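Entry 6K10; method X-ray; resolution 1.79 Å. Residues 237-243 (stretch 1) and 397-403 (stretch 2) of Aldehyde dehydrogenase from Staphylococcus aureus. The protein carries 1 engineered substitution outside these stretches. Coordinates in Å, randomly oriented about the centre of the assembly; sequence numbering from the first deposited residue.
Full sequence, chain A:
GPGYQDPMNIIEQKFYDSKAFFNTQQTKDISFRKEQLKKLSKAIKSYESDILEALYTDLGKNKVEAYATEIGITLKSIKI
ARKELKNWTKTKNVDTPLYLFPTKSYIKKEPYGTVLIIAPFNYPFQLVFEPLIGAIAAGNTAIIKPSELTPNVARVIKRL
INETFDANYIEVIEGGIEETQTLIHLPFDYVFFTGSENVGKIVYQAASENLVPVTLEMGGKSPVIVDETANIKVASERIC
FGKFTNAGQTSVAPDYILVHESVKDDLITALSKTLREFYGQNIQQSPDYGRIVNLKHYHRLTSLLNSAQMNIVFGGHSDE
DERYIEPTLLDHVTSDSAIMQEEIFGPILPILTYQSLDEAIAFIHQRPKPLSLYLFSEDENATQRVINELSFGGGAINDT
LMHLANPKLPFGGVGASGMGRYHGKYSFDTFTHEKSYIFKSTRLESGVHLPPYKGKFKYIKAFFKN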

ATOM      1  N   GLU A 237      16.905   9.087  30.490  1.00 23.32           N
ATOM      2  CA  GLU A 237      17.677   9.866  29.527  1.00 22.55           C
ATOM      3  C   GLU A 237      17.133   9.685  28.114  1.00 22.37           C
ATOM      4  O   GLU A 237      16.979  10.658  27.365  1.00 21.73           O
ATOM      5  CB  GLU A 237      19.153   9.470  29.597  1.00 21.12           C
ATOM      6  CG  GLU A 237      19.877  10.019  30.819  1.00 23.73           C
ATOM      7  CD  GLU A 237      21.183   9.299  31.105  1.00 29.39           C
ATOM      8  OE1 GLU A 237      21.644   8.525  30.241  1.00 28.40           O
ATOM      9  OE2 GLU A 237      21.751   9.512  32.198  1.00 28.14           O
ATOM     10  N   ARG A 238      16.823   8.443  27.738  1.00 20.02           N
ATOM     11  CA  ARG A 238      16.329   8.186  26.390  1.00 21.31           C
ATOM     12  C   ARG A 238      14.874   8.621  26.228  1.00 21.15           C
ATOM     13  O   ARG A 238      14.461   9.023  25.135  1.00 21.39           O
ATOM     14  CB  ARG A 238      16.526   6.708  26.048  1.00 19.43           C
ATOM     15  CG  ARG A 238      18.003   6.322  26.086  1.00 18.91           C
ATOM     16  CD  ARG A 238      18.276   4.836  25.917  1.00 20.02           C
ATOM     17  NE  ARG A 238      19.718   4.598  25.949  1.00 20.30           N
ATOM     18  CZ  ARG A 238      20.301   3.406  25.872  1.00 21.54           C
ATOM     19  NH1 ARG A 238      19.573   2.302  25.765  1.00 21.90           N
ATOM     20  NH2 ARG A 238      21.626   3.323  25.912  1.00 22.07           N
ATOM     21  N   ILE A 239      14.090   8.573  27.307  1.00 22.42           N
ATOM     22  CA  ILE A 239      12.723   9.091  27.257  1.00 21.12           C
ATOM     23  C   ILE A 239      12.739  10.605  27.062  1.00 21.80           C
ATOM     24  O   ILE A 239      12.053  11.142  26.182  1.00 21.67           O
ATOM     25  CB  ILE A 239      11.941   8.702  28.530  1.00 18.01           C
ATOM     26  CG1 ILE A 239      11.555   7.222  28.503  1.00 18.58           C
ATOM     27  CG2 ILE A 239      10.690   9.564  28.679  1.00 20.33           C
ATOM     28  CD1 ILE A 239      11.178   6.654  29.868  1.00 20.96           C
ATOM     29  N   CYS A 240      13.526  11.313  27.879  1.00 20.14           N
ATOM     30  CA  CYS A 240      13.583  12.771  27.772  1.00 20.13           C
ATOM     31  C   CYS A 240      14.113  13.209  26.414  1.00 19.64           C
ATOM     32  O   CYS A 240      13.662  14.218  25.860  1.00 19.27           O
ATOM     33  CB  CYS A 240      14.449  13.348  28.895  1.00 20.84           C
ATOM     34  SG  CYS A 240      13.686  13.343  30.533  1.00 25.22           S
ATOM     35  N   PHE A 241      15.077  12.465  25.869  1.00 19.39           N
ATOM     36  CA  PHE A 241      15.589  12.752  24.536  1.00 20.10           C
ATOM     37  C   PHE A 241      14.470  12.730  23.497  1.00 20.29           C
ATOM     38  O   PHE A 241      14.315  13.670  22.709  1.00 19.95           O
ATOM     39  CB  PHE A 241      16.682  11.740  24.171  1.00 22.61           C
ATOM     40  CG  PHE A 241      17.093  11.791  22.727  1.00 25.83           C
ATOM     41  CD1 PHE A 241      17.957  12.769  22.271  1.00 27.99           C
ATOM     42  CD2 PHE A 241      16.618  10.856  21.825  1.00 29.24           C
ATOM     43  CE1 PHE A 241      18.336  12.814  20.945  1.00 31.44           C
ATOM     44  CE2 PHE A 241      16.995  10.898  20.499  1.00 32.51           C
ATOM     45  CZ  PHE A 241      17.854  11.877  20.057  1.00 32.27           C
ATOM     46  N   GLY A 242      13.675  11.657  23.483  1.00 20.59           N
ATOM     47  CA  GLY A 242      12.598  11.548  22.517  1.00 19.79           C
ATOM     48  C   GLY A 242      11.394  12.412  22.830  1.00 20.39           C
ATOM     49  O   GLY A 242      10.650  12.774  21.912  1.00 22.83           O
ATOM     50  N   LYS A 243      11.191  12.758  24.100  1.00 19.97           N
ATOM     51  CA  LYS A 243      10.019  13.526  24.497  1.00 22.24           C
ATOM     52  C   LYS A 243      10.205  15.027  24.309  1.00 23.42           C
ATOM     53  O   LYS A 243       9.307  15.696  23.793  1.00 25.39           O
ATOM     54  CB  LYS A 243       9.664  13.236  25.960  1.00 23.76           C
ATOM     55  CG  LYS A 243       8.602  14.161  26.541  1.00 20.93           C
ATOM     56  CD  LYS A 243       7.303  14.051  25.756  1.00 20.95           C
ATOM     57  CE  LYS A 243       6.132  14.662  26.505  1.00 19.32           C
ATOM     58  NZ  LYS A 243       4.839  14.369  25.818  1.00 17.62           N
ATOM     59  N   ILE A 397      12.868  -0.853  21.845  1.00 22.11           N
ATOM     60  CA  ILE A 397      13.112  -1.457  23.146  1.00 22.44           C
ATOM     61  C   ILE A 397      14.317  -0.750  23.750  1.00 23.21           C
ATOM     62  O   ILE A 397      15.400  -0.736  23.149  1.00 24.04           O
ATOM     63  CB  ILE A 397      13.355  -2.970  23.033  1.00 18.64           C
ATOM     64  CG1 ILE A 397      12.243  -3.647  22.227  1.00 22.67           C
ATOM     65  CG2 ILE A 397      13.461  -3.599  24.417  1.00 20.83           C
ATOM     66  CD1 ILE A 397      10.839  -3.256  22.648  1.00 28.06           C
ATOM     67  N   ASN A 398      14.120  -0.144  24.922  1.00 20.30           N
ATOM     68  CA  ASN A 398      15.174   0.570  25.647  1.00 20.61           C
ATOM     69  C   ASN A 398      15.703   1.769  24.858  1.00 23.73           C
ATOM     70  O   ASN A 398      16.888   2.103  24.919  1.00 25.56           O
ATOM     71  CB  ASN A 398      16.312  -0.375  26.044  1.00 20.79           C
ATOM     72  CG  ASN A 398      15.919  -1.315  27.170  1.00 21.25           C
ATOM     73  OD1 ASN A 398      15.035  -1.005  27.968  1.00 20.51           O
ATOM     74  ND2 ASN A 398      16.581  -2.468  27.245  1.00 22.10           N
ATOM     75  N   ASP A 399      14.811   2.435  24.126  1.00 21.31           N
ATOM     76  CA  ASP A 399      15.126   3.693  23.458  1.00 18.45           C
ATOM     77  C   ASP A 399      13.812   4.355  23.071  1.00 22.22           C
ATOM     78  O   ASP A 399      12.739   3.765  23.203  1.00 21.98           O
ATOM     79  CB  ASP A 399      16.012   3.479  22.223  1.00 19.89           C
ATOM     80  CG  ASP A 399      16.895   4.678  21.919  1.00 23.00           C
ATOM     81  OD1 ASP A 399      16.808   5.690  22.647  1.00 21.16           O
ATOM     82  OD2 ASP A 399      17.668   4.612  20.938  1.00 25.05           O
ATOM     83  N   THR A 400      13.904   5.601  22.609  1.00 22.20           N
ATOM     84  CA  THR A 400      12.764   6.272  21.996  1.00 21.13           C
ATOM     85  C   THR A 400      13.231   7.033  20.764  1.00 19.15           C
ATOM     86  O   THR A 400      14.394   7.434  20.668  1.00 20.76           O
ATOM     87  CB  THR A 400      12.035   7.247  22.952  1.00 22.66           C
ATOM     88  OG1 THR A 400      12.830   8.419  23.161  1.00 23.66           O
ATOM     89  CG2 THR A 400      11.718   6.591  24.298  1.00 20.26           C
ATOM     90  N   LEU A 401      12.311   7.186  19.807  1.00 16.61           N
ATOM     91  CA  LEU A 401      12.454   8.054  18.638  1.00 17.43           C
ATOM     92  C   LEU A 401      13.428   7.534  17.582  1.00 22.46           C
ATOM     93  O   LEU A 401      13.169   7.683  16.384  1.00 21.70           O
ATOM     94  CB  LEU A 401      12.858   9.468  19.079  1.00 24.13           C
ATOM     95  CG  LEU A 401      13.187  10.507  18.003  1.00 28.45           C
ATOM     96  CD1 LEU A 401      11.935  10.946  17.263  1.00 27.83           C
ATOM     97  CD2 LEU A 401      13.876  11.707  18.626  1.00 30.22           C
ATOM     98  N   MET A 402      14.532   6.906  17.998  1.00 22.10           N
ATOM     99  CA  MET A 402      15.631   6.623  17.074  1.00 22.40           C
ATOM    100  C   MET A 402      15.314   5.558  16.027  1.00 22.18           C
ATOM    101  O   MET A 402      16.116   5.379  15.104  1.00 21.87           O
ATOM    102  CB  MET A 402      16.885   6.212  17.848  1.00 25.32           C
ATOM    103  CG  MET A 402      17.504   7.332  18.672  1.00 27.45           C
ATOM    104  SD  MET A 402      17.702   8.866  17.737  1.00 31.23           S
ATOM    105  CE  MET A 402      19.087   8.460  16.675  1.00 30.08           C
ATOM    106  N   HIS A 403      14.185   4.849  16.126  1.00 20.06           N
ATOM    107  CA  HIS A 403      13.861   3.895  15.069  1.00 20.28           C
ATOM    108  C   HIS A 403      13.541   4.592  13.750  1.00 23.63           C
ATOM    109  O   HIS A 403      13.542   3.940  12.701  1.00 26.98           O
ATOM    110  CB  HIS A 403      12.703   2.982  15.491  1.00 20.59           C
ATOM    111  CG  HIS A 403      11.411   3.697  15.739  1.00 21.38           C
ATOM    112  ND1 HIS A 403      11.262   4.653  16.721  1.00 23.28           N
ATOM    113  CD2 HIS A 403      10.199   3.577  15.145  1.00 21.02           C
ATOM    114  CE1 HIS A 403      10.018   5.098  16.715  1.00 23.68           C
ATOM    115  NE2 HIS A 403       9.352   4.462  15.768  1.00 21.00           N
TER

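The most unusual feature of this contact is a threonine hydroxyl seated against a glycine within a helix. Thr 400 OG1 lies 3.2 Å from Gly 242 CA, and a CB built in ideal geometry on Gly 242 would point toward the loop and fall 1.9 Å from Thr 400 OG1, a clear clash; it would also sit 3.5 Å from Leu 401 CB, which is tight. The absence of a side chain is therefore what lets the loop come so near.

The same hydroxyl is the donor of a short hydrogen bond, Thr 400 OG1 to Arg 238 O, at 2.6 Å. That carbonyl already accepts the helical bond from Gly 242 N, with Gly 242 N to Arg 238 O at 3.2 Å, so it serves the helix and the loop at once. Thr 400 has its CA-to-CB bond directed toward the helix and chi1 at 73° (p). Its methyl also makes contact, Thr 400 CG2 lying 4.0 Å from Ile 239 CA, so this small, branched residue supplies both a polar and an apolar surface.

The second hydrogen bond comes from Arg 238. Arg 238 also points its CA-to-CB bond toward the loop, and its chain is extended beyond chi1, with chi2 at 173° and chi3 at 179°. This carries Arg 238 NH1 to 2.8 Å from Asn 398 O, with an N-H...acceptor angle of 153°; the oxygen lies at the edge of the guanidinium, near its plane, as expected for a donated bond. Asp 399 OD1 approaches the start of the same side chain, 3.6 Å from Arg 238 CB, but remains 4.5 Å from Arg 238 NE and well out of the guanidinium plane. The opposite charges are merely near each other. Asp 399 OD1 instead accepts a weak bond from Thr 400 N at 2.9 Å, within the loop.

Farther along, the contact becomes apolar. Phe 241 leaves the backbone sideways, but with chi1 at 169° (t) its ring end comes nearer the loop. Phe 241 CE2 meets Leu 401 CD2 at 3.7 Å and Met 402 SD at 3.5 Å, so the aromatic and aliphatic side chains suit a place where apolar surfaces pack. Met 402 SD lies 4.7 Å from the ring centroid of Phe 241 and 75° off the ring normal, placing it at the ring edge.

Together the stretches bury 385 Å², with Arg 238, Phe 241 and Thr 400 the most heavily covered residues.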